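PDB 6C30: GNAT family acetyltransferase from Mycobacterium smegmatis, which probably transfers an acetyl group from acetyl-CoA to the N-terminal amine of a protein. Local coordinates for residues 40-51 with 118-126; 83-91 with 101-109. All coordinates share one frame; numbering follows the deposited sequence.

Contact 1: residues 40-51 with 118-126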
loop_
_atom_site.group_PDB
_atom_site.type_symbol
_atom_site.label_atom_id
_atom_site.label_comp_id
_atom_site.label_asym_id
_atom_site.label_seq_id
_atom_site.Cartn_x
_atom_site.Cartn_y
_atom_site.Cartn_z
ATOM N N TRP A 40 12.279 0.597 10.316
ATOM C CA TRP A 40 13.621 0.380 9.796
ATOM C C TRP A 40 14.619 0.214 10.938
ATOM O O TRP A 40 15.403 -0.726 10.969
ATOM C CB TRP A 40 14.020 1.552 8.902
ATOM C CG TRP A 40 15.450 1.604 8.484
ATOM C CD1 TRP A 40 16.023 0.988 7.404
ATOM C CD2 TRP A 40 16.489 2.372 9.106
ATOM N NE1 TRP A 40 17.361 1.310 7.329
ATOM C CE2 TRP A 40 17.667 2.168 8.354
ATOM C CE3 TRP A 40 16.534 3.223 10.218
ATOM C CZ2 TRP A 40 18.874 2.773 8.689
ATOM C CZ3 TRP A 40 17.736 3.834 10.541
ATOM C CH2 TRP A 40 18.886 3.598 9.780
ATOM N N SER A 41 14.577 1.112 11.910
ATOM C CA SER A 41 15.503 1.053 13.026
ATOM C C SER A 41 15.280 -0.208 13.850
ATOM O O SER A 41 16.224 -0.930 14.157
ATOM C CB SER A 41 15.362 2.303 13.907
ATOM O OG SER A 41 16.138 2.186 15.087
ATOM N N ARG A 42 14.033 -0.485 14.205
ATOM C CA ARG A 42 13.733 -1.642 15.035
ATOM C C ARG A 42 14.254 -2.921 14.386
ATOM O O ARG A 42 14.950 -3.729 15.030
ATOM C CB ARG A 42 12.225 -1.736 15.277
ATOM C CG ARG A 42 11.800 -2.853 16.216
ATOM C CD ARG A 42 10.280 -3.016 16.193
ATOM N NE ARG A 42 9.826 -3.511 14.896
ATOM C CZ ARG A 42 9.013 -2.851 14.073
ATOM N NH1 ARG A 42 8.539 -1.660 14.410
ATOM N NH2 ARG A 42 8.672 -3.390 12.911
ATOM N N ILE A 43 13.937 -3.104 13.113
ATOM C CA ILE A 43 14.312 -4.343 12.438
ATOM C C ILE A 43 15.820 -4.417 12.187
ATOM O O ILE A 43 16.433 -5.458 12.441
ATOM C CB ILE A 43 13.550 -4.508 11.120
ATOM C CG1 ILE A 43 12.041 -4.535 11.396
ATOM C CG2 ILE A 43 13.981 -5.792 10.423
ATOM C CD1 ILE A 43 11.194 -4.393 10.154
ATOM N N ARG A 44 16.440 -3.338 11.718
ATOM C CA ARG A 44 17.873 -3.381 11.408
ATOM C C ARG A 44 18.690 -3.595 12.679
ATOM O O ARG A 44 19.730 -4.256 12.654
ATOM C CB ARG A 44 18.337 -2.097 10.716
ATOM C CG ARG A 44 17.709 -1.816 9.353
ATOM C CD ARG A 44 18.350 -2.615 8.263
ATOM N NE ARG A 44 19.735 -2.216 8.018
ATOM C CZ ARG A 44 20.422 -2.625 6.967
ATOM N NH1 ARG A 44 19.851 -3.413 6.061
ATOM N NH2 ARG A 44 21.674 -2.223 6.814
ATOM N N LEU A 45 18.234 -3.039 13.800
ATOM C CA LEU A 45 18.940 -3.264 15.067
ATOM C C LEU A 45 18.756 -4.712 15.518
ATOM O O LEU A 45 19.731 -5.358 15.912
ATOM C CB LEU A 45 18.454 -2.299 16.151
ATOM C CG LEU A 45 18.871 -0.832 15.995
ATOM C CD1 LEU A 45 18.117 0.006 17.019
ATOM C CD2 LEU A 45 20.383 -0.630 16.141
ATOM N N ALA A 46 17.542 -5.240 15.420
ATOM C CA ALA A 46 17.286 -6.604 15.875
ATOM C C ALA A 46 18.031 -7.607 15.009
ATOM O O ALA A 46 18.485 -8.646 15.500
ATOM C CB ALA A 46 15.809 -6.900 15.861
ATOM N N ASP A 47 18.173 -7.281 13.729
ATOM C CA ASP A 47 18.783 -8.194 12.764
ATOM C C ASP A 47 20.263 -7.924 12.517
ATOM O O ASP A 47 20.820 -8.426 11.529
ATOM C CB ASP A 47 18.050 -8.131 11.426
ATOM C CG ASP A 47 16.769 -8.926 11.413
ATOM O OD1 ASP A 47 16.455 -9.603 12.419
ATOM O OD2 ASP A 47 16.096 -8.900 10.372
ATOM N N GLN A 48 20.900 -7.141 13.382
ATOM C CA GLN A 48 22.312 -6.803 13.210
ATOM C C GLN A 48 23.168 -7.996 12.794
ATOM O O GLN A 48 23.920 -7.921 11.833
ATOM C CB GLN A 48 22.898 -6.219 14.494
ATOM C CG GLN A 48 24.404 -5.944 14.370
ATOM C CD GLN A 48 24.999 -5.276 15.584
ATOM O OE1 GLN A 48 24.300 -4.970 16.546
ATOM N NE2 GLN A 48 26.310 -5.047 15.543
ATOM N N HIS A 49 23.032 -9.109 13.504
ATOM C CA HIS A 49 23.954 -10.216 13.263
ATOM C C HIS A 49 23.587 -11.060 12.061
ATOM O O HIS A 49 24.419 -11.812 11.563
ATOM C CB HIS A 49 24.066 -11.048 14.532
ATOM C CG HIS A 49 24.436 -10.221 15.721
ATOM N ND1 HIS A 49 25.576 -9.450 15.753
ATOM C CD2 HIS A 49 23.800 -10.008 16.897
ATOM C CE1 HIS A 49 25.641 -8.817 16.911
ATOM N NE2 HIS A 49 24.575 -9.136 17.622
ATOM N N HIS A 50 22.387 -10.874 11.528
ATOM C CA HIS A 50 22.031 -11.470 10.252
ATOM C C HIS A 50 22.488 -10.629 9.073
ATOM O O HIS A 50 22.713 -11.157 7.982
ATOM C CB HIS A 50 20.521 -11.663 10.155
ATOM C CG HIS A 50 19.958 -12.525 11.234
ATOM N ND1 HIS A 50 20.259 -13.866 11.340
ATOM C CD2 HIS A 50 19.101 -12.248 12.243
ATOM C CE1 HIS A 50 19.609 -14.378 12.371
ATOM N NE2 HIS A 50 18.898 -13.417 12.936
ATOM N N LEU A 51 22.601 -9.319 9.285
ATOM C CA LEU A 51 22.876 -8.384 8.197
ATOM C C LEU A 51 24.335 -7.969 8.113
ATOM O O LEU A 51 24.898 -7.876 7.017
ATOM C CB LEU A 51 22.003 -7.135 8.353
ATOM C CG LEU A 51 20.504 -7.362 8.174
ATOM C CD1 LEU A 51 19.714 -6.182 8.734
ATOM C CD2 LEU A 51 20.169 -7.596 6.702
ATOM N N GLY A 118 19.577 -4.439 -5.079
ATOM C CA GLY A 118 19.917 -5.032 -3.805
ATOM C C GLY A 118 18.667 -5.125 -2.960
ATOM O O GLY A 118 17.666 -4.466 -3.247
ATOM N N TYR A 119 18.706 -5.961 -1.931
ATOM C CA TYR A 119 17.519 -6.192 -1.118
ATOM C C TYR A 119 17.918 -6.700 0.254
ATOM O O TYR A 119 19.013 -7.247 0.449
ATOM C CB TYR A 119 16.583 -7.216 -1.800
ATOM C CG TYR A 119 17.165 -8.614 -1.748
ATOM C CD1 TYR A 119 16.812 -9.507 -0.740
ATOM C CD2 TYR A 119 18.114 -9.019 -2.676
ATOM C CE1 TYR A 119 17.382 -10.771 -0.670
ATOM C CE2 TYR A 119 18.692 -10.274 -2.615
ATOM C CZ TYR A 119 18.321 -11.139 -1.609
ATOM O OH TYR A 119 18.905 -12.380 -1.558
ATOM N N TRP A 120 17.005 -6.549 1.202
ATOM C CA TRP A 120 17.080 -7.289 2.454
ATOM C C TRP A 120 15.666 -7.442 2.990
ATOM O O TRP A 120 14.786 -6.616 2.719
ATOM C CB TRP A 120 18.001 -6.599 3.468
ATOM C CG TRP A 120 17.457 -5.321 4.021
ATOM C CD1 TRP A 120 17.616 -4.061 3.505
ATOM C CD2 TRP A 120 16.655 -5.174 5.198
ATOM N NE1 TRP A 120 16.960 -3.149 4.295
ATOM C CE2 TRP A 120 16.364 -3.801 5.340
ATOM C CE3 TRP A 120 16.167 -6.068 6.154
ATOM C CZ2 TRP A 120 15.594 -3.302 6.391
ATOM C CZ3 TRP A 120 15.409 -5.573 7.198
ATOM C CH2 TRP A 120 15.129 -4.199 7.306
ATOM N N VAL A 121 15.450 -8.531 3.720
ATOM C CA VAL A 121 14.159 -8.849 4.322
ATOM C C VAL A 121 14.374 -9.203 5.791
ATOM O O VAL A 121 15.348 -9.873 6.131
ATOM C CB VAL A 121 13.469 -10.030 3.579
ATOM C CG1 VAL A 121 12.199 -10.473 4.304
ATOM C CG2 VAL A 121 13.148 -9.651 2.153
ATOM N N ALA A 122 13.461 -8.749 6.644
ATOM C CA ALA A 122 13.472 -9.078 8.068
ATOM C C ALA A 122 13.677 -10.575 8.294
ATOM O O ALA A 122 13.034 -11.407 7.643
ATOM C CB ALA A 122 12.178 -8.618 8.717
ATOM N N SER A 123 14.568 -10.908 9.226
ATOM C CA SER A 123 14.989 -12.298 9.427
ATOM C C SER A 123 13.838 -13.237 9.784
ATOM O O SER A 123 13.848 -14.406 9.397
ATOM C CB SER A 123 16.062 -12.371 10.517
ATOM O OG SER A 123 15.515 -12.039 11.774
ATOM N N SER A 124 12.845 -12.732 10.506
ATOM C CA SER A 124 11.711 -13.569 10.905
ATOM C C SER A 124 10.800 -13.884 9.725
ATOM O O SER A 124 9.876 -14.695 9.843
ATOM C CB SER A 124 10.906 -12.888 12.008
ATOM O OG SER A 124 10.321 -11.689 11.544
ATOM N N ARG A 125 11.070 -13.251 8.587
ATOM C CA ARG A 125 10.213 -13.342 7.410
ATOM C C ARG A 125 10.902 -14.019 6.224
ATOM O O ARG A 125 10.300 -14.159 5.160
ATOM C CB ARG A 125 9.764 -11.940 6.984
ATOM C CG ARG A 125 9.042 -11.133 8.048
ATOM C CD ARG A 125 7.590 -11.506 8.078
ATOM N NE ARG A 125 6.795 -10.685 8.984
ATOM C CZ ARG A 125 5.545 -10.991 9.307
ATOM N NH1 ARG A 125 4.995 -12.082 8.794
ATOM N NH2 ARG A 125 4.848 -10.222 10.134
ATOM N N THR A 126 12.163 -14.415 6.389
ATOM C CA THR A 126 12.942 -14.925 5.259
ATOM C C THR A 126 12.555 -16.359 4.910
ATOM O O THR A 126 11.911 -17.048 5.699
ATOM C CB THR A 126 14.463 -14.853 5.527
ATOM O OG1 THR A 126 14.760 -15.470 6.784
ATOM C CG2 THR A 126 14.950 -13.398 5.540
HETATM O O HOH W 1 17.328 -9.318 7.898
#

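Contact 2: residues 83-91 with 101-109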
loop_
_atom_site.group_PDB
_atom_site.type_symbol
_atom_site.label_atom_id
_atom_site.label_comp_id
_atom_site.label_asym_id
_atom_site.label_seq_id
_atom_site.Cartn_x
_atom_site.Cartn_y
_atom_site.Cartn_z
ATOM N N ARG A 83 15.729 11.500 -7.146
ATOM C CA ARG A 83 15.319 12.719 -7.838
ATOM C C ARG A 83 16.237 13.006 -9.030
ATOM O O ARG A 83 15.825 13.621 -10.017
ATOM C CB ARG A 83 15.326 13.886 -6.846
ATOM C CG ARG A 83 14.515 15.095 -7.254
ATOM C CD ARG A 83 14.179 15.962 -6.037
ATOM N NE ARG A 83 15.301 16.147 -5.114
ATOM C CZ ARG A 83 15.343 15.689 -3.860
ATOM N NH1 ARG A 83 14.329 14.999 -3.351
ATOM N NH2 ARG A 83 16.411 15.923 -3.109
ATOM N N HIS A 84 17.478 12.544 -8.935
ATOM C CA HIS A 84 18.447 12.707 -10.016
ATOM C C HIS A 84 18.470 11.498 -10.945
ATOM O O HIS A 84 19.298 11.419 -11.854
ATOM C CB HIS A 84 19.840 12.963 -9.441
ATOM C CG HIS A 84 19.954 14.259 -8.696
ATOM N ND1 HIS A 84 19.859 15.486 -9.319
ATOM C CD2 HIS A 84 20.149 14.520 -7.382
ATOM C CE1 HIS A 84 19.993 16.445 -8.421
ATOM N NE2 HIS A 84 20.167 15.886 -7.237
ATOM N N GLY A 85 17.572 10.549 -10.705
ATOM C CA GLY A 85 17.433 9.394 -11.572
ATOM C C GLY A 85 18.521 8.352 -11.434
ATOM O O GLY A 85 18.680 7.506 -12.316
ATOM N N ARG A 86 19.257 8.387 -10.325
ATOM C CA ARG A 86 20.360 7.460 -10.118
ATOM C C ARG A 86 20.013 6.252 -9.251
ATOM O O ARG A 86 20.753 5.270 -9.245
ATOM C CB ARG A 86 21.547 8.196 -9.502
ATOM C CG ARG A 86 22.121 9.235 -10.450
ATOM C CD ARG A 86 23.483 9.736 -9.985
ATOM N NE ARG A 86 23.394 10.628 -8.832
ATOM C CZ ARG A 86 23.434 11.956 -8.910
ATOM N NH1 ARG A 86 23.563 12.550 -10.087
ATOM N NH2 ARG A 86 23.350 12.686 -7.808
ATOM N N MET A 87 18.910 6.346 -8.508
ATOM C CA MET A 87 18.458 5.263 -7.638
ATOM C C MET A 87 16.949 5.190 -7.634
ATOM O O MET A 87 16.272 6.177 -7.932
ATOM C CB MET A 87 18.947 5.463 -6.203
ATOM C CG MET A 87 20.458 5.491 -6.028
ATOM S SD MET A 87 20.979 5.600 -4.295
ATOM C CE MET A 87 20.760 3.903 -3.785
ATOM N N LEU A 88 16.420 4.015 -7.291
ATOM C CA LEU A 88 15.002 3.871 -6.945
ATOM C C LEU A 88 14.941 3.096 -5.632
ATOM O O LEU A 88 15.069 1.866 -5.605
ATOM C CB LEU A 88 14.188 3.153 -8.032
ATOM C CG LEU A 88 13.999 3.885 -9.370
ATOM C CD1 LEU A 88 15.183 3.704 -10.316
ATOM C CD2 LEU A 88 12.711 3.417 -10.039
ATOM N N PRO A 89 14.766 3.819 -4.526
ATOM C CA PRO A 89 14.784 3.198 -3.198
ATOM C C PRO A 89 13.388 2.800 -2.713
ATOM O O PRO A 89 12.613 3.646 -2.264
ATOM C CB PRO A 89 15.394 4.290 -2.315
ATOM C CG PRO A 89 14.943 5.582 -2.976
ATOM C CD PRO A 89 14.916 5.288 -4.465
ATOM N N PHE A 90 13.070 1.514 -2.813
ATOM C CA PHE A 90 11.780 1.010 -2.367
ATOM C C PHE A 90 11.834 0.315 -1.017
ATOM O O PHE A 90 12.872 -0.206 -0.581
ATOM C CB PHE A 90 11.203 0.003 -3.372
ATOM C CG PHE A 90 10.896 0.568 -4.728
ATOM C CD1 PHE A 90 9.714 1.266 -4.944
ATOM C CD2 PHE A 90 11.753 0.345 -5.804
ATOM C CE1 PHE A 90 9.408 1.762 -6.207
ATOM C CE2 PHE A 90 11.457 0.845 -7.071
ATOM C CZ PHE A 90 10.283 1.556 -7.268
ATOM N N VAL A 91 10.669 0.286 -0.384
ATOM C CA VAL A 91 10.393 -0.542 0.783
ATOM C C VAL A 91 9.595 -1.749 0.313
ATOM O O VAL A 91 8.710 -1.625 -0.549
ATOM C CB VAL A 91 9.608 0.244 1.850
ATOM C CG1 VAL A 91 9.003 -0.681 2.908
ATOM C CG2 VAL A 91 10.519 1.298 2.483
ATOM N N GLN A 101 13.818 -3.795 2.309
ATOM C CA GLN A 101 14.034 -2.830 1.237
ATOM C C GLN A 101 14.430 -3.516 -0.046
ATOM O O GLN A 101 15.027 -4.597 -0.028
ATOM C CB GLN A 101 15.115 -1.816 1.619
ATOM C CG GLN A 101 14.655 -0.768 2.619
ATOM C CD GLN A 101 15.811 0.056 3.140
ATOM O OE1 GLN A 101 16.406 -0.261 4.172
ATOM N NE2 GLN A 101 16.175 1.104 2.391
ATOM N N LEU A 102 14.092 -2.858 -1.151
ATOM C CA LEU A 102 14.465 -3.254 -2.498
ATOM C C LEU A 102 15.002 -1.982 -3.150
ATOM O O LEU A 102 14.247 -1.036 -3.377
ATOM C CB LEU A 102 13.252 -3.822 -3.253
ATOM C CG LEU A 102 13.389 -4.472 -4.637
ATOM C CD1 LEU A 102 13.756 -3.447 -5.716
ATOM C CD2 LEU A 102 14.377 -5.630 -4.599
ATOM N N THR A 103 16.300 -1.955 -3.419
ATOM C CA THR A 103 16.941 -0.745 -3.911
ATOM C C THR A 103 17.550 -0.960 -5.292
ATOM O O THR A 103 18.320 -1.903 -5.499
ATOM C CB THR A 103 18.040 -0.281 -2.943
ATOM O OG1 THR A 103 17.486 -0.153 -1.629
ATOM C CG2 THR A 103 18.622 1.065 -3.373
ATOM N N ILE A 104 17.191 -0.087 -6.231
ATOM C CA ILE A 104 17.853 -0.024 -7.533
ATOM C C ILE A 104 18.879 1.105 -7.486
ATOM O O ILE A 104 18.544 2.211 -7.064
ATOM C CB ILE A 104 16.859 0.252 -8.673
ATOM C CG1 ILE A 104 15.606 -0.616 -8.551
ATOM C CG2 ILE A 104 17.526 0.084 -10.021
ATOM C CD1 ILE A 104 15.886 -2.050 -8.632
ATOM N N GLY A 105 20.118 0.831 -7.885
ATOM C CA GLY A 105 21.151 1.853 -7.827
ATOM C C GLY A 105 22.072 1.904 -9.025
ATOM O O GLY A 105 22.033 1.025 -9.899
ATOM N N ASN A 106 22.901 2.950 -9.065
ATOM C CA ASN A 106 23.834 3.166 -10.178
ATOM C C ASN A 106 23.102 3.114 -11.523
ATOM O O ASN A 106 23.583 2.518 -12.494
ATOM C CB ASN A 106 24.979 2.137 -10.130
ATOM C CG ASN A 106 26.086 2.445 -11.121
ATOM O OD1 ASN A 106 26.395 3.606 -11.373
ATOM N ND2 ASN A 106 26.667 1.404 -11.703
ATOM N N VAL A 107 21.933 3.739 -11.572
ATOM C CA VAL A 107 21.110 3.723 -12.774
ATOM C C VAL A 107 21.751 4.552 -13.879
ATOM O O VAL A 107 22.135 5.702 -13.665
ATOM C CB VAL A 107 19.691 4.260 -12.497
ATOM C CG1 VAL A 107 18.863 4.301 -13.770
ATOM C CG2 VAL A 107 18.992 3.397 -11.448
ATOM N N THR A 108 21.881 3.949 -15.057
ATOM C CA THR A 108 22.355 4.666 -16.236
ATOM C C THR A 108 21.366 4.473 -17.372
ATOM O O THR A 108 20.572 3.528 -17.370
ATOM C CB THR A 108 23.744 4.181 -16.678
ATOM O OG1 THR A 108 23.694 2.766 -16.919
ATOM C CG2 THR A 108 24.776 4.486 -15.612
ATOM N N HIS A 109 21.399 5.373 -18.345
ATOM C CA HIS A 109 20.581 5.188 -19.527
ATOM C C HIS A 109 21.510 5.160 -20.739
ATOM O O HIS A 109 22.445 4.361 -20.755
ATOM C CB HIS A 109 19.493 6.260 -19.595
ATOM C CG HIS A 109 18.493 6.139 -18.483
ATOM N ND1 HIS A 109 17.431 5.265 -18.535
ATOM C CD2 HIS A 109 18.430 6.742 -17.273
ATOM C CE1 HIS A 109 16.741 5.348 -17.407
ATOM N NE2 HIS A 109 17.328 6.235 -16.625
HETATM O O HOH W 2 16.661 7.064 -14.103
HETATM O O HOH W 3 20.702 8.098 -14.688
HETATM O O HOH W 4 15.338 1.245 -0.434
#

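Contact 1: residues 40-51 with 118-126
Ile43 and Asp47 face Ala122 and Ser123 where helix 40-46 crosses strand 118-121 almost at a right angle, 84° between axes that come within 11.0 Å. Trp120 buries more surface here than any other residue of the two segments. Its CG sits between the backbone N and the carbonyl carbon (chi1 70°), which carries the indole out toward the helix. Arg44 covers one face of that indole. Its chain bends at chi2 and chi3 and passes over the ring: CD lies 3.8 Å from the centroid of the Trp120 six-membered ring, a CH-pi contact. The guanidinium then reaches the five-membered ring, with Arg44 CZ 4.5 Å from the centroid. This is a cation-pi contact, but not a flat stack, since the two planes are 64° apart. Arg44 NH2 is held by Glu55 and His66, while Trp120 NE1 donates to Gln101. Ile43 CG2 meets the ring at its edge, 3.5 Å from Trp120 CZ3, and also touches the methyl of Ala122. Leu51 CD2 packs against Trp120 CB.

Asp47 follows the helix and grips Ser123 twice. Ser123 OG donates to Asp47 OD1 at 2.7 Å, from above the carboxylate plane. Ser123 N donates to Asp47 OD2 at 2.8 Å on the syn side, somewhat tilted out of the carboxylate plane. A water adds a third bond, donating to both Asp47 OD2 and Val121 O. His50 lays one ring face over Ser123 CB, 3.9 Å from the ring centroid.

The chemistry is thus divided. An aromatic and cationic layer joins the helix to the strand, and a buried carboxylate ties the helix end to the turn after the strand. Three donors around this carboxylate would probably favour its charged form and fix its rotation.

Contact 2: residues 83-91 with 101-109
Leu88 and Ile104 form a hydrogen-bonded antiparallel pair, joined by Leu88 N to Ile104 O at 2.8 Å and by the return bond. Phe90 and Leu102 repeat this arrangement. Pro89 has no N-H to give, but it faces Thr103 in a non-hydrogen-bonded pair, where none is needed across the strands.

Leu88 can be followed outward. Its CB rests 4.0 Å from Ile104 CB and also meets Ile104 CG1. CG is anti to the carbonyl carbon (chi1 -68°), and from it CD1 reaches Val107 CG2 at 4.0 Å, with Ile104 CB close by. Around it lie His141 of helix 130-143 and Val146 of the loop that follows. Phe90 and Leu102 lie on this same face of the sheet, and Leu102 packs on that helix too. Phe90 also turns its ring edge to Leu102 O.

On the other face, Met87 CE meets Thr103 CG2 at 3.6 Å, under helix 71-83. A water there donates to Phe90 O, accepts from Gln101 NE2 and lies 2.8 Å from Thr103 OG1.

Beyond the paired strands, Val107 N donates to Arg86 O at 3.0 Å, almost straight at 173°. Val107 CB and CG1 lie against Gly85 O. Gly85 ends helix 71-83 in a Schellman motif, with positive phi. Two waters bind its carbonyl; one also meets His109 NE2, the other Val107 O.

The arrangement is an antiparallel beta hairpin, strands 88-94 and 97-105, within the central mixed sheet of the GNAT fold, with helices on both faces.

How the contacts relate
Contact 2 is the more deeply buried of the two, and its centre lies nearer the middle of the chain. Contact 1 sits on the other side of that middle and is only partly buried. Their centres are 20 Å apart, yet they share one sheet, because strand 97-105 pairs with strand 114-121. Gly118 N probably bonds to Thr103 O, and Gln101 takes part in both sites through its side chain. Contact 2 is built mainly from regular backbone bonds within the sheet and mostly apolar packing on its faces. Contact 1 instead fixes helices to the sheet with side-chain chemistry: a carboxylate, an arginine and an indole.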